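Local coordinates for protein succinate-semialdehyde dehydrogenase (Streptococcus pyogenes MGAS1882, PDB 4OHT) that probably oxidises succinate semialdehyde to succinate with NADP as cofactor, as a dimeric member of the aldehyde dehydrogenase family, at residues F17-D22 / Y188-Q193; V128-F133 / C204-E209; P151-H156 / T182-S187; S266-V271 / V365-K370. All coordinates share one frame; numbering follows the deposited sequence.

Interaction 1 of 4, residues F17-D22 / Y188-Q193; sequences FDNMTD and YDQVSQ. With NAP (NADP nicotinamide-adenine-dinucleotide phosphate), chain C.
Two glutamine amides, Gln190 and Gln193, carry this surface contact between the N-terminal arm and helix 188-195 of the Rossmann-like cofactor domain of an aldehyde dehydrogenase. It illustrates how side-chain amides can supply the bonds between a loop and a helix, one reaching a backbone carbonyl and the other a carboxylate. The loop 17-22 links strand 12-17 to helix 22-41, and Thr21 is the N-cap of helix 22-41, its hydroxyl taken by the backbone N of Gly24. Gln190 leaves its helix with CG anti to the carbonyl carbon (chi1 -69°) and runs extended, which carries the amide across to the loop. There NE2 gives a nearly straight hydrogen bond of 3.1 Å to Met20 O. Met20 O lies in the plane of the Gln190 amide, while the donor sits well tilted from the carbonyl plane. With OE1 turned back to the backbone N of Ser187, both ends of the amide are engaged, which fixes its rotation. One turn on, Gln193 crosses Asp22 at about a right angle, and its NE2 makes a weak bond of 3.3 Å to OD1, the carboxylate and amide planes standing 48° apart. The same helix also serves the cofactor. The Tyr188 ring lies against the adenine of NADP, with C6A 3.4 Å above the ring plane and over its centre. Beyond the base the phenol reaches the 2'-phosphate, the group that distinguishes NADP from NAD, and Tyr188 OH donates a hydrogen bond of 2.6 Å to O2X of the cofactor.

Interaction 2 of 4, residues V128-F133 / C204-E209; sequences VEPWNF and CLTGSE. With NAP (NADP nicotinamide-adenine-dinucleotide phosphate), chain C.
Glu129 and Thr206 meet obliquely beside a parallel strand pair, the carboxylate swinging back over the neighbouring strand because its chain folds at the CB-CG bond (chi2 -55°). A water bridges them, 2.7 Å from Glu129 OE2 and 2.6 Å from Thr206 OG1, a hydroxyl that also has a weak bond from Arg140. Pro130 crosses the same threonine at a slant, laying CD against Thr206 CB at 3.6 Å. The side chains of Val128 and Leu205 point to the face opposite Thr206, CB of the valine meeting CD1 of the leucine at 4.0 Å. The backbones are tied by Val128 N to Cys204 O and by Thr206 N to Val128 O. At and just past the strand ends, both chains meet the cofactor. Val128 CG1 rests on the adenosine ribose, whose O3B donates to Glu129 O at 2.8 Å. Gly207 passes close to the pyrophosphate linkage, and Ser208 grips O1A of NADP twice, through N and through OG at 2.6 Å. These are the C-terminal ends of the parallel strands of a Rossmann-like sheet, where dinucleotides usually bind. Strand 200-206 lies between strands 124-128 and 225-229, and helix 136-148 packs against Glu129, Cys204 and Thr206.

Interaction 3 of 4, residues P151-H156 / T182-S187; sequences PMVLKH and TNLFIS. With NAP (NADP nicotinamide-adenine-dinucleotide phosphate), chain C.
Leu154 is held through both its backbone polar atoms by the adjoining parallel strand: its N donates to Thr182 O at 2.8 Å, and its O accepts from Leu184 N. A third bond, from Thr182 N to Met152 O, completes the ladder of this beta-alpha-beta unit. Two waters extend it. One donates to Met152 O and accepts from Thr182 OG1, which also meets Arg31. The other is held by three groups, accepting from His156 N at 2.9 Å and donating to Asn183 OD1 and Leu184 O, so it bridges the chains where they diverge past the strands. Lys155, buried, folds at the CB-CG bond (chi2 -78°) with its CG 3.9 Å from Ile186 CG1, and its NZ donates to His156 O at 3.0 Å, to NADP O2B and to phosphate O1X at 2.7 Å; Tyr3 OH is a further partner. Such a lysine suits the 2'-phosphate of NADP, and its charge would probably offset that of the phosphate. Away from the polar atoms, Leu184 CD1 packs on Val153 CB at 3.7 Å. Asn183 ND2 lies over the centre of the Phe185 ring. Helix 161-173 links the two strands and packs on Thr182 and Asn183, helix 22-41 lies against Val153 and Thr182, and helix 136-148 meets Met152 and Leu154.

Interaction 4 of 4, residues S266-V271 / V365-K370; sequences SKRFIV and VGEIYK
Tyr369 N donates to Phe269 O at 2.7 Å, and Phe269 N to Glu367 O at 2.8 Å. A third bond, Val271 N to Tyr369 O, continues this parallel ladder in the seven-stranded sheet of the catalytic domain of the aldehyde dehydrogenase fold. Before the ladder begins, a water links Ser266 O with Glu367 N, which donates to it at 2.9 Å. Its bond to Lys267 O is weak. Lys267 itself is turned away to a salt bridge with Glu360. On one face of the sheet the Arg268 chain crosses the Tyr369 ring obliquely, its CG 3.5 Å from CE1. The guanidinium plane stands perpendicular to the ring and lies too far off for more than a weak cation-pi attraction, while its nitrogens are bound by the carbonyls of Asp233, Val380 and Ala381. Ile270 shares that face and meets helix 374-382. The other face carries Phe269, edge-to-face with Phe236, together with Val271 and Ile368, each of these two aliphatic residues touching Tyr276 of helix 273-287. Between the two strands on this face, Val271 CG2 and Ile368 CG2 lie 3.9 Å apart.

Interactions 2, 3 and 4 are buried pairings of parallel strands, whereas interaction 1 lies on the surface and relies on side-chain amides in place of a backbone ladder. Interactions 2 and 3 belong to one sheet and join through Glu129 N and Lys155 O, 3.0 Å apart. Interaction 1 adds the loop 17-22 to the surroundings of that sheet, Met20 N lying 2.9 Å from Phe185 O of interaction 3. These three contacts touch the same NADP: interaction 1 meets the adenine and 2'-phosphate, interaction 3 the 2'-phosphate, and interaction 2 the ribose and pyrophosphate. Interaction 4 belongs to another sheet, its centre about 40 Å from that of interaction 1, and its packing is chiefly aromatic and aliphatic.

Interaction 1 of 4, residues F17-D22 / Y188-Q193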
# COMPACT_ATOMS: atom_id res chain seq x y z
N PHE A 17 30.03 -4.81 -16.74
CA PHE A 17 30.23 -4.57 -15.32
C PHE A 17 30.24 -5.85 -14.49
O PHE A 17 29.56 -6.82 -14.82
CB PHE A 17 29.14 -3.63 -14.78
CG PHE A 17 29.10 -2.30 -15.46
CD1 PHE A 17 28.53 -2.15 -16.72
CD2 PHE A 17 29.67 -1.18 -14.85
CE1 PHE A 17 28.52 -0.91 -17.36
CE2 PHE A 17 29.67 0.07 -15.49
CZ PHE A 17 29.09 0.20 -16.74
N ASP A 18 31.01 -5.84 -13.41
CA ASP A 18 31.08 -6.99 -12.53
C ASP A 18 29.96 -6.91 -11.50
O ASP A 18 29.64 -5.84 -10.99
CB ASP A 18 32.42 -7.05 -11.78
CG ASP A 18 33.58 -7.41 -12.69
OD1 ASP A 18 33.51 -8.47 -13.36
OD2 ASP A 18 34.57 -6.64 -12.72
N ASN A 19 29.36 -8.06 -11.20
CA ASN A 19 28.28 -8.10 -10.22
C ASN A 19 28.80 -7.81 -8.82
O ASN A 19 29.98 -8.01 -8.52
CB ASN A 19 27.60 -9.47 -10.25
CG ASN A 19 26.55 -9.57 -11.33
OD1 ASN A 19 26.80 -9.22 -12.49
ND2 ASN A 19 25.36 -10.04 -10.96
N MET A 20 27.91 -7.32 -7.97
CA MET A 20 28.25 -7.00 -6.59
C MET A 20 28.35 -8.30 -5.81
O MET A 20 27.53 -9.20 -6.00
CB MET A 20 27.17 -6.09 -5.99
CG MET A 20 27.37 -5.73 -4.53
SD MET A 20 26.14 -4.52 -3.95
CE MET A 20 27.02 -2.97 -4.23
N THR A 21 29.35 -8.40 -4.94
CA THR A 21 29.56 -9.60 -4.13
C THR A 21 28.64 -9.59 -2.91
O THR A 21 28.04 -8.56 -2.59
CB THR A 21 31.02 -9.71 -3.64
OG1 THR A 21 31.29 -8.64 -2.72
CG2 THR A 21 32.01 -9.62 -4.81
N ASP A 22 28.54 -10.73 -2.23
CA ASP A 22 27.69 -10.84 -1.06
C ASP A 22 28.19 -9.96 0.09
O ASP A 22 27.39 -9.40 0.84
CB ASP A 22 27.62 -12.29 -0.58
CG ASP A 22 26.60 -12.48 0.53
OD1 ASP A 22 25.39 -12.26 0.26
OD2 ASP A 22 26.99 -12.85 1.66
N TYR A 188 18.85 -12.03 -9.39
CA TYR A 188 17.50 -12.15 -8.85
C TYR A 188 17.53 -12.74 -7.44
O TYR A 188 16.75 -12.34 -6.58
CB TYR A 188 16.61 -13.03 -9.74
CG TYR A 188 16.29 -12.44 -11.10
CD1 TYR A 188 16.49 -11.08 -11.37
CD2 TYR A 188 15.77 -13.24 -12.12
CE1 TYR A 188 16.18 -10.54 -12.61
CE2 TYR A 188 15.45 -12.71 -13.36
CZ TYR A 188 15.66 -11.37 -13.61
OH TYR A 188 15.36 -10.85 -14.84
N ASP A 189 18.43 -13.70 -7.21
CA ASP A 189 18.54 -14.31 -5.88
C ASP A 189 18.98 -13.29 -4.84
O ASP A 189 18.48 -13.28 -3.72
CB ASP A 189 19.53 -15.49 -5.87
CG ASP A 189 19.00 -16.70 -6.61
OD1 ASP A 189 17.76 -16.88 -6.67
OD2 ASP A 189 19.83 -17.50 -7.11
N GLN A 190 19.93 -12.44 -5.21
CA GLN A 190 20.39 -11.43 -4.27
C GLN A 190 19.25 -10.45 -3.98
O GLN A 190 19.12 -9.96 -2.87
CB GLN A 190 21.61 -10.70 -4.83
CG GLN A 190 22.85 -11.57 -4.89
CD GLN A 190 24.01 -10.89 -5.57
OE1 GLN A 190 23.94 -10.56 -6.75
NE2 GLN A 190 25.10 -10.67 -4.84
N VAL A 191 18.41 -10.17 -4.98
CA VAL A 191 17.28 -9.27 -4.77
C VAL A 191 16.36 -9.86 -3.70
O VAL A 191 15.79 -9.13 -2.88
CB VAL A 191 16.49 -9.01 -6.08
CG1 VAL A 191 15.15 -8.31 -5.77
CG2 VAL A 191 17.31 -8.14 -7.02
N SER A 192 16.21 -11.18 -3.71
CA SER A 192 15.38 -11.87 -2.72
C SER A 192 15.98 -11.71 -1.33
O SER A 192 15.25 -11.55 -0.36
CB SER A 192 15.27 -13.36 -3.03
OG SER A 192 14.43 -13.58 -4.14
N GLN A 193 17.31 -11.76 -1.24
CA GLN A 193 17.99 -11.61 0.04
C GLN A 193 17.81 -10.19 0.58
O GLN A 193 17.65 -10.00 1.78
CB GLN A 193 19.49 -11.87 -0.11
CG GLN A 193 19.86 -13.17 -0.78
CD GLN A 193 21.36 -13.30 -0.98
OE1 GLN A 193 21.81 -13.91 -1.95
NE2 GLN A 193 22.14 -12.74 -0.06
PA NAP C . 11.13 -6.23 -16.40
O1A NAP C . 10.16 -6.69 -15.35
O2A NAP C . 11.55 -7.36 -17.26
O5B NAP C . 12.39 -5.58 -15.66
C5B NAP C . 12.18 -4.46 -14.80
C4B NAP C . 13.16 -4.60 -13.66
O4B NAP C . 12.79 -5.74 -12.84
C3B NAP C . 14.52 -4.92 -14.22
O3B NAP C . 15.49 -4.29 -13.39
C2B NAP C . 14.60 -6.40 -14.12
O2B NAP C . 15.95 -6.84 -14.05
C1B NAP C . 13.92 -6.64 -12.82
N9A NAP C . 13.46 -7.97 -12.67
C8A NAP C . 12.63 -8.64 -13.50
N7A NAP C . 12.36 -9.86 -12.98
C5A NAP C . 13.03 -10.00 -11.77
C6A NAP C . 13.07 -10.97 -10.71
N6A NAP C . 12.44 -12.19 -10.81
N1A NAP C . 13.76 -10.68 -9.59
C2A NAP C . 14.40 -9.54 -9.46
N3A NAP C . 14.40 -8.59 -10.43
C4A NAP C . 13.74 -8.79 -11.58
O3 NAP C . 10.50 -5.10 -17.33
PN NAP C . 11.36 -4.37 -18.47
O1N NAP C . 11.54 -5.33 -19.61
O2N NAP C . 12.71 -3.97 -17.91
O5D NAP C . 10.60 -3.15 -18.96
P2B NAP C . 16.74 -7.41 -15.34
O1X NAP C . 18.11 -7.84 -14.87
O2X NAP C . 16.04 -8.58 -15.89
O3X NAP C . 16.86 -6.35 -16.39

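Interaction 2 of 4, residues V128-F133 / C204-E209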
# COMPACT_ATOMS: atom_id res chain seq x y z
N VAL A 128 13.41 -1.28 -7.83
CA VAL A 128 13.73 -2.14 -8.96
C VAL A 128 13.15 -1.40 -10.16
O VAL A 128 11.94 -1.19 -10.22
CB VAL A 128 13.07 -3.53 -8.82
CG1 VAL A 128 13.50 -4.44 -9.98
CG2 VAL A 128 13.46 -4.15 -7.49
N GLU A 129 14.00 -1.02 -11.10
CA GLU A 129 13.57 -0.24 -12.25
C GLU A 129 13.86 -0.82 -13.64
O GLU A 129 14.75 -1.66 -13.81
CB GLU A 129 14.20 1.16 -12.16
CG GLU A 129 13.93 1.90 -10.85
CD GLU A 129 12.43 2.01 -10.52
OE1 GLU A 129 11.63 2.22 -11.46
OE2 GLU A 129 12.06 1.90 -9.33
N PRO A 130 13.09 -0.37 -14.65
CA PRO A 130 13.21 -0.82 -16.04
C PRO A 130 14.09 0.11 -16.90
O PRO A 130 14.44 1.21 -16.47
CB PRO A 130 11.77 -0.83 -16.51
CG PRO A 130 11.25 0.43 -15.87
CD PRO A 130 11.86 0.41 -14.47
N TRP A 131 14.42 -0.35 -18.10
CA TRP A 131 15.28 0.40 -19.02
C TRP A 131 14.64 1.49 -19.90
O TRP A 131 15.37 2.31 -20.45
CB TRP A 131 15.99 -0.57 -19.97
CG TRP A 131 15.05 -1.55 -20.61
CD1 TRP A 131 14.81 -2.84 -20.21
CD2 TRP A 131 14.17 -1.31 -21.72
NE1 TRP A 131 13.84 -3.41 -20.99
CE2 TRP A 131 13.43 -2.50 -21.93
CE3 TRP A 131 13.94 -0.21 -22.55
CZ2 TRP A 131 12.47 -2.62 -22.94
CZ3 TRP A 131 12.98 -0.33 -23.56
CH2 TRP A 131 12.26 -1.52 -23.74
N ASN A 132 13.32 1.50 -20.03
CA ASN A 132 12.69 2.47 -20.93
C ASN A 132 12.93 3.96 -20.64
O ASN A 132 12.89 4.77 -21.57
CB ASN A 132 11.20 2.14 -21.10
CG ASN A 132 10.35 2.54 -19.90
OD1 ASN A 132 10.81 2.56 -18.76
ND2 ASN A 132 9.09 2.83 -20.17
N PHE A 133 13.19 4.31 -19.39
CA PHE A 133 13.48 5.70 -18.99
C PHE A 133 14.47 5.55 -17.84
O PHE A 133 14.12 5.73 -16.67
CB PHE A 133 12.21 6.42 -18.50
CG PHE A 133 11.24 6.77 -19.61
CD1 PHE A 133 11.47 7.88 -20.43
CD2 PHE A 133 10.10 6.00 -19.82
CE1 PHE A 133 10.57 8.22 -21.45
CE2 PHE A 133 9.19 6.32 -20.84
CZ PHE A 133 9.42 7.43 -21.65
N CYS A 204 9.70 -0.71 -4.14
CA CYS A 204 8.92 -0.07 -5.18
C CYS A 204 9.49 -0.58 -6.50
O CYS A 204 10.69 -0.46 -6.77
CB CYS A 204 9.01 1.47 -5.10
SG CYS A 204 10.67 2.19 -5.11
N LEU A 205 8.63 -1.18 -7.31
CA LEU A 205 9.04 -1.72 -8.59
C LEU A 205 8.27 -1.15 -9.76
O LEU A 205 7.08 -0.83 -9.66
CB LEU A 205 8.90 -3.25 -8.59
CG LEU A 205 9.19 -4.02 -9.90
CD1 LEU A 205 9.61 -5.45 -9.57
CD2 LEU A 205 7.97 -4.01 -10.82
N THR A 206 8.98 -1.00 -10.87
CA THR A 206 8.39 -0.55 -12.12
C THR A 206 8.90 -1.58 -13.13
O THR A 206 10.10 -1.81 -13.23
CB THR A 206 8.87 0.86 -12.52
OG1 THR A 206 8.44 1.82 -11.54
CG2 THR A 206 8.28 1.25 -13.87
N GLY A 207 7.99 -2.22 -13.85
CA GLY A 207 8.42 -3.22 -14.80
C GLY A 207 7.30 -4.11 -15.31
O GLY A 207 6.16 -3.68 -15.44
N SER A 208 7.65 -5.37 -15.58
CA SER A 208 6.68 -6.34 -16.10
C SER A 208 5.91 -7.07 -15.00
O SER A 208 6.32 -7.08 -13.84
CB SER A 208 7.40 -7.37 -16.97
OG SER A 208 8.24 -8.20 -16.17
N GLU A 209 4.81 -7.70 -15.39
CA GLU A 209 3.96 -8.44 -14.46
C GLU A 209 4.69 -9.61 -13.83
O GLU A 209 4.53 -9.88 -12.63
CB GLU A 209 2.73 -8.99 -15.19
CG GLU A 209 1.75 -7.95 -15.71
CD GLU A 209 0.56 -8.59 -16.39
OE1 GLU A 209 -0.16 -9.37 -15.71
OE2 GLU A 209 0.33 -8.34 -17.59
PA NAP C . 11.13 -6.23 -16.40
O1A NAP C . 10.16 -6.69 -15.35
O2A NAP C . 11.55 -7.36 -17.26
O5B NAP C . 12.39 -5.58 -15.66
C5B NAP C . 12.18 -4.46 -14.80
C4B NAP C . 13.16 -4.60 -13.66
O4B NAP C . 12.79 -5.74 -12.84
C3B NAP C . 14.52 -4.92 -14.22
O3B NAP C . 15.49 -4.29 -13.39
C2B NAP C . 14.60 -6.40 -14.12
O2B NAP C . 15.95 -6.84 -14.05
C1B NAP C . 13.92 -6.64 -12.82
N9A NAP C . 13.46 -7.97 -12.67
C8A NAP C . 12.63 -8.64 -13.50
N7A NAP C . 12.36 -9.86 -12.98
C5A NAP C . 13.03 -10.00 -11.77
C6A NAP C . 13.07 -10.97 -10.71
N6A NAP C . 12.44 -12.19 -10.81
N1A NAP C . 13.76 -10.68 -9.59
C2A NAP C . 14.40 -9.54 -9.46
N3A NAP C . 14.40 -8.59 -10.43
C4A NAP C . 13.74 -8.79 -11.58
O3 NAP C . 10.50 -5.10 -17.33
PN NAP C . 11.36 -4.37 -18.47
O1N NAP C . 11.54 -5.33 -19.61
O2N NAP C . 12.71 -3.97 -17.91
O5D NAP C . 10.60 -3.15 -18.96
P2B NAP C . 16.74 -7.41 -15.34
O1X NAP C . 18.11 -7.84 -14.87
O2X NAP C . 16.04 -8.58 -15.89
O3X NAP C . 16.86 -6.35 -16.39
O HOH W 1 9.35 2.29 -9.19

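Interaction 3 of 4, residues P151-H156 / T182-S187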
# COMPACT_ATOMS: atom_id res chain seq x y z
N PRO A 151 16.89 5.95 3.04
CA PRO A 151 18.01 5.67 2.14
C PRO A 151 17.52 4.69 1.07
O PRO A 151 16.59 3.90 1.32
CB PRO A 151 19.05 5.06 3.07
CG PRO A 151 18.77 5.74 4.38
CD PRO A 151 17.26 5.70 4.44
N MET A 152 18.14 4.70 -0.10
CA MET A 152 17.70 3.82 -1.17
C MET A 152 18.76 2.92 -1.82
O MET A 152 19.92 3.31 -1.96
CB MET A 152 17.02 4.67 -2.25
CG MET A 152 16.61 3.91 -3.49
SD MET A 152 15.65 4.93 -4.63
CE MET A 152 14.13 5.12 -3.67
N VAL A 153 18.35 1.71 -2.20
CA VAL A 153 19.23 0.79 -2.91
C VAL A 153 18.51 0.48 -4.21
O VAL A 153 17.30 0.24 -4.23
CB VAL A 153 19.55 -0.52 -2.12
CG1 VAL A 153 20.44 -0.19 -0.94
CG2 VAL A 153 18.26 -1.23 -1.68
N LEU A 154 19.26 0.52 -5.30
CA LEU A 154 18.70 0.34 -6.63
C LEU A 154 19.18 -0.86 -7.41
O LEU A 154 20.38 -1.15 -7.48
CB LEU A 154 18.98 1.60 -7.45
CG LEU A 154 18.75 1.57 -8.96
CD1 LEU A 154 17.27 1.55 -9.25
CD2 LEU A 154 19.39 2.80 -9.59
N LYS A 155 18.22 -1.56 -8.01
CA LYS A 155 18.50 -2.70 -8.87
C LYS A 155 17.89 -2.24 -10.18
O LYS A 155 16.66 -2.22 -10.34
CB LYS A 155 17.79 -3.96 -8.37
CG LYS A 155 18.23 -5.25 -9.04
CD LYS A 155 17.61 -5.43 -10.42
CE LYS A 155 18.13 -6.68 -11.10
NZ LYS A 155 18.37 -6.41 -12.55
N HIS A 156 18.74 -1.81 -11.11
CA HIS A 156 18.29 -1.33 -12.41
C HIS A 156 18.34 -2.46 -13.43
O HIS A 156 18.87 -3.54 -13.15
CB HIS A 156 19.18 -0.18 -12.88
CG HIS A 156 18.43 0.93 -13.56
ND1 HIS A 156 17.39 0.70 -14.44
CD2 HIS A 156 18.58 2.27 -13.50
CE1 HIS A 156 16.93 1.85 -14.89
NE2 HIS A 156 17.64 2.82 -14.33
N THR A 182 22.39 3.70 -3.62
CA THR A 182 23.48 2.87 -4.08
C THR A 182 22.97 1.94 -5.17
O THR A 182 21.94 1.28 -5.00
CB THR A 182 24.08 2.01 -2.95
OG1 THR A 182 24.52 2.84 -1.88
CG2 THR A 182 25.26 1.20 -3.48
N ASN A 183 23.69 1.90 -6.28
CA ASN A 183 23.31 1.01 -7.36
C ASN A 183 23.79 -0.40 -7.01
O ASN A 183 24.87 -0.57 -6.44
CB ASN A 183 23.96 1.45 -8.67
CG ASN A 183 23.70 0.45 -9.78
OD1 ASN A 183 22.55 0.19 -10.14
ND2 ASN A 183 24.77 -0.11 -10.34
N LEU A 184 22.98 -1.40 -7.35
CA LEU A 184 23.33 -2.78 -7.05
C LEU A 184 23.34 -3.62 -8.33
O LEU A 184 22.30 -3.79 -8.97
CB LEU A 184 22.32 -3.40 -6.07
CG LEU A 184 22.01 -2.66 -4.77
CD1 LEU A 184 20.95 -3.43 -3.99
CD2 LEU A 184 23.29 -2.53 -3.94
N PHE A 185 24.51 -4.12 -8.70
CA PHE A 185 24.61 -4.98 -9.88
C PHE A 185 24.44 -6.40 -9.35
O PHE A 185 25.39 -7.18 -9.30
CB PHE A 185 25.98 -4.82 -10.55
CG PHE A 185 26.13 -3.57 -11.36
CD1 PHE A 185 25.11 -3.14 -12.20
CD2 PHE A 185 27.31 -2.82 -11.31
CE1 PHE A 185 25.26 -1.99 -12.98
CE2 PHE A 185 27.47 -1.68 -12.09
CZ PHE A 185 26.44 -1.26 -12.93
N ILE A 186 23.21 -6.73 -8.96
CA ILE A 186 22.93 -8.04 -8.39
C ILE A 186 21.99 -8.94 -9.20
O ILE A 186 21.32 -8.49 -10.14
CB ILE A 186 22.36 -7.89 -6.96
CG1 ILE A 186 21.06 -7.07 -7.00
CG2 ILE A 186 23.40 -7.20 -6.06
CD1 ILE A 186 20.43 -6.85 -5.61
N SER A 187 21.96 -10.21 -8.82
CA SER A 187 21.13 -11.20 -9.47
C SER A 187 19.74 -11.23 -8.83
O SER A 187 19.50 -10.54 -7.84
CB SER A 187 21.76 -12.58 -9.31
OG SER A 187 21.71 -12.96 -7.95
PA NAP C . 11.13 -6.23 -16.40
O1A NAP C . 10.16 -6.69 -15.35
O2A NAP C . 11.55 -7.36 -17.26
O5B NAP C . 12.39 -5.58 -15.66
C5B NAP C . 12.18 -4.46 -14.80
C4B NAP C . 13.16 -4.60 -13.66
O4B NAP C . 12.79 -5.74 -12.84
C3B NAP C . 14.52 -4.92 -14.22
O3B NAP C . 15.49 -4.29 -13.39
C2B NAP C . 14.60 -6.40 -14.12
O2B NAP C . 15.95 -6.84 -14.05
C1B NAP C . 13.92 -6.64 -12.82
N9A NAP C . 13.46 -7.97 -12.67
C8A NAP C . 12.63 -8.64 -13.50
N7A NAP C . 12.36 -9.86 -12.98
C5A NAP C . 13.03 -10.00 -11.77
C6A NAP C . 13.07 -10.97 -10.71
N6A NAP C . 12.44 -12.19 -10.81
N1A NAP C . 13.76 -10.68 -9.59
C2A NAP C . 14.40 -9.54 -9.46
N3A NAP C . 14.40 -8.59 -10.43
C4A NAP C . 13.74 -8.79 -11.58
O3 NAP C . 10.50 -5.10 -17.33
PN NAP C . 11.36 -4.37 -18.47
O1N NAP C . 11.54 -5.33 -19.61
O2N NAP C . 12.71 -3.97 -17.91
O5D NAP C . 10.60 -3.15 -18.96
P2B NAP C . 16.74 -7.41 -15.34
O1X NAP C . 18.11 -7.84 -14.87
O2X NAP C . 16.04 -8.58 -15.89
O3X NAP C . 16.86 -6.35 -16.39
O HOH W 2 22.01 3.09 -0.19
O HOH W 3 21.60 -2.15 -11.06

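Interaction 4 of 4, residues S266-V271 / V365-K370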
# COMPACT_ATOMS: atom_id res chain seq x y z
N SER A 266 0.01 5.15 -26.49
CA SER A 266 -1.37 5.02 -26.95
C SER A 266 -1.47 3.78 -27.82
O SER A 266 -1.61 3.87 -29.05
CB SER A 266 -1.76 6.28 -27.74
OG SER A 266 -1.64 7.42 -26.91
N LYS A 267 -1.41 2.62 -27.17
CA LYS A 267 -1.43 1.33 -27.85
C LYS A 267 -2.73 0.90 -28.53
O LYS A 267 -2.68 0.20 -29.54
CB LYS A 267 -0.98 0.23 -26.89
CG LYS A 267 0.36 0.52 -26.23
CD LYS A 267 0.98 -0.74 -25.61
CE LYS A 267 2.33 -0.43 -24.97
NZ LYS A 267 2.20 0.30 -23.69
N ARG A 268 -3.88 1.31 -28.00
CA ARG A 268 -5.15 0.93 -28.61
C ARG A 268 -5.98 2.13 -29.06
O ARG A 268 -6.58 2.82 -28.24
CB ARG A 268 -5.99 0.09 -27.63
CG ARG A 268 -5.40 -1.27 -27.27
CD ARG A 268 -6.36 -2.07 -26.37
NE ARG A 268 -6.57 -1.44 -25.07
CZ ARG A 268 -7.72 -1.45 -24.41
NH1 ARG A 268 -8.78 -2.07 -24.91
NH2 ARG A 268 -7.83 -0.83 -23.24
N PHE A 269 -6.00 2.39 -30.36
CA PHE A 269 -6.79 3.50 -30.88
C PHE A 269 -8.22 3.01 -31.07
O PHE A 269 -8.45 1.97 -31.70
CB PHE A 269 -6.22 4.00 -32.20
CG PHE A 269 -4.95 4.80 -32.05
CD1 PHE A 269 -4.98 6.09 -31.52
CD2 PHE A 269 -3.72 4.27 -32.45
CE1 PHE A 269 -3.81 6.84 -31.38
CE2 PHE A 269 -2.54 5.02 -32.32
CZ PHE A 269 -2.59 6.30 -31.79
N ILE A 270 -9.18 3.74 -30.52
CA ILE A 270 -10.59 3.38 -30.62
C ILE A 270 -11.34 4.46 -31.40
O ILE A 270 -11.50 5.60 -30.93
CB ILE A 270 -11.20 3.20 -29.22
CG1 ILE A 270 -10.51 2.01 -28.53
CG2 ILE A 270 -12.71 2.98 -29.31
CD1 ILE A 270 -10.93 1.78 -27.10
N VAL A 271 -11.80 4.10 -32.60
CA VAL A 271 -12.49 5.06 -33.46
C VAL A 271 -13.89 4.62 -33.90
O VAL A 271 -14.18 3.42 -33.99
CB VAL A 271 -11.65 5.34 -34.72
CG1 VAL A 271 -10.26 5.79 -34.33
CG2 VAL A 271 -11.55 4.08 -35.56
N VAL A 365 3.86 -0.14 -33.00
CA VAL A 365 2.74 -0.77 -33.68
C VAL A 365 1.40 -0.12 -33.37
O VAL A 365 0.87 -0.25 -32.26
CB VAL A 365 2.65 -2.27 -33.31
CG1 VAL A 365 1.54 -2.94 -34.11
CG2 VAL A 365 3.99 -2.95 -33.56
N GLY A 366 0.84 0.58 -34.35
CA GLY A 366 -0.45 1.20 -34.14
C GLY A 366 -1.51 0.11 -34.21
O GLY A 366 -1.37 -0.82 -35.01
N GLU A 367 -2.53 0.21 -33.37
CA GLU A 367 -3.62 -0.77 -33.34
C GLU A 367 -4.94 -0.01 -33.44
O GLU A 367 -5.21 0.88 -32.63
CB GLU A 367 -3.57 -1.56 -32.04
CG GLU A 367 -2.26 -2.32 -31.80
CD GLU A 367 -2.12 -2.77 -30.35
OE1 GLU A 367 -3.11 -3.28 -29.78
OE2 GLU A 367 -1.01 -2.61 -29.78
N ILE A 368 -5.77 -0.36 -34.42
CA ILE A 368 -7.04 0.32 -34.59
C ILE A 368 -8.26 -0.55 -34.30
O ILE A 368 -8.44 -1.60 -34.92
CB ILE A 368 -7.16 0.87 -36.03
CG1 ILE A 368 -5.93 1.72 -36.36
CG2 ILE A 368 -8.44 1.72 -36.15
CD1 ILE A 368 -5.91 2.25 -37.79
N TYR A 369 -9.08 -0.11 -33.34
CA TYR A 369 -10.30 -0.81 -32.94
C TYR A 369 -11.50 0.02 -33.40
O TYR A 369 -11.57 1.22 -33.12
CB TYR A 369 -10.36 -0.96 -31.41
CG TYR A 369 -9.26 -1.81 -30.81
CD1 TYR A 369 -7.93 -1.38 -30.82
CD2 TYR A 369 -9.55 -3.04 -30.24
CE1 TYR A 369 -6.92 -2.15 -30.27
CE2 TYR A 369 -8.54 -3.82 -29.68
CZ TYR A 369 -7.23 -3.37 -29.70
OH TYR A 369 -6.24 -4.13 -29.12
N LYS A 370 -12.43 -0.61 -34.10
CA LYS A 370 -13.61 0.08 -34.61
C LYS A 370 -14.85 -0.14 -33.74
O LYS A 370 -15.18 -1.28 -33.40
CB LYS A 370 -13.88 -0.36 -36.05
CG LYS A 370 -15.12 0.25 -36.69
CD LYS A 370 -15.10 0.12 -38.21
CE LYS A 370 -15.11 -1.33 -38.68
NZ LYS A 370 -16.40 -2.00 -38.38
O HOH W 4 -1.62 1.95 -31.17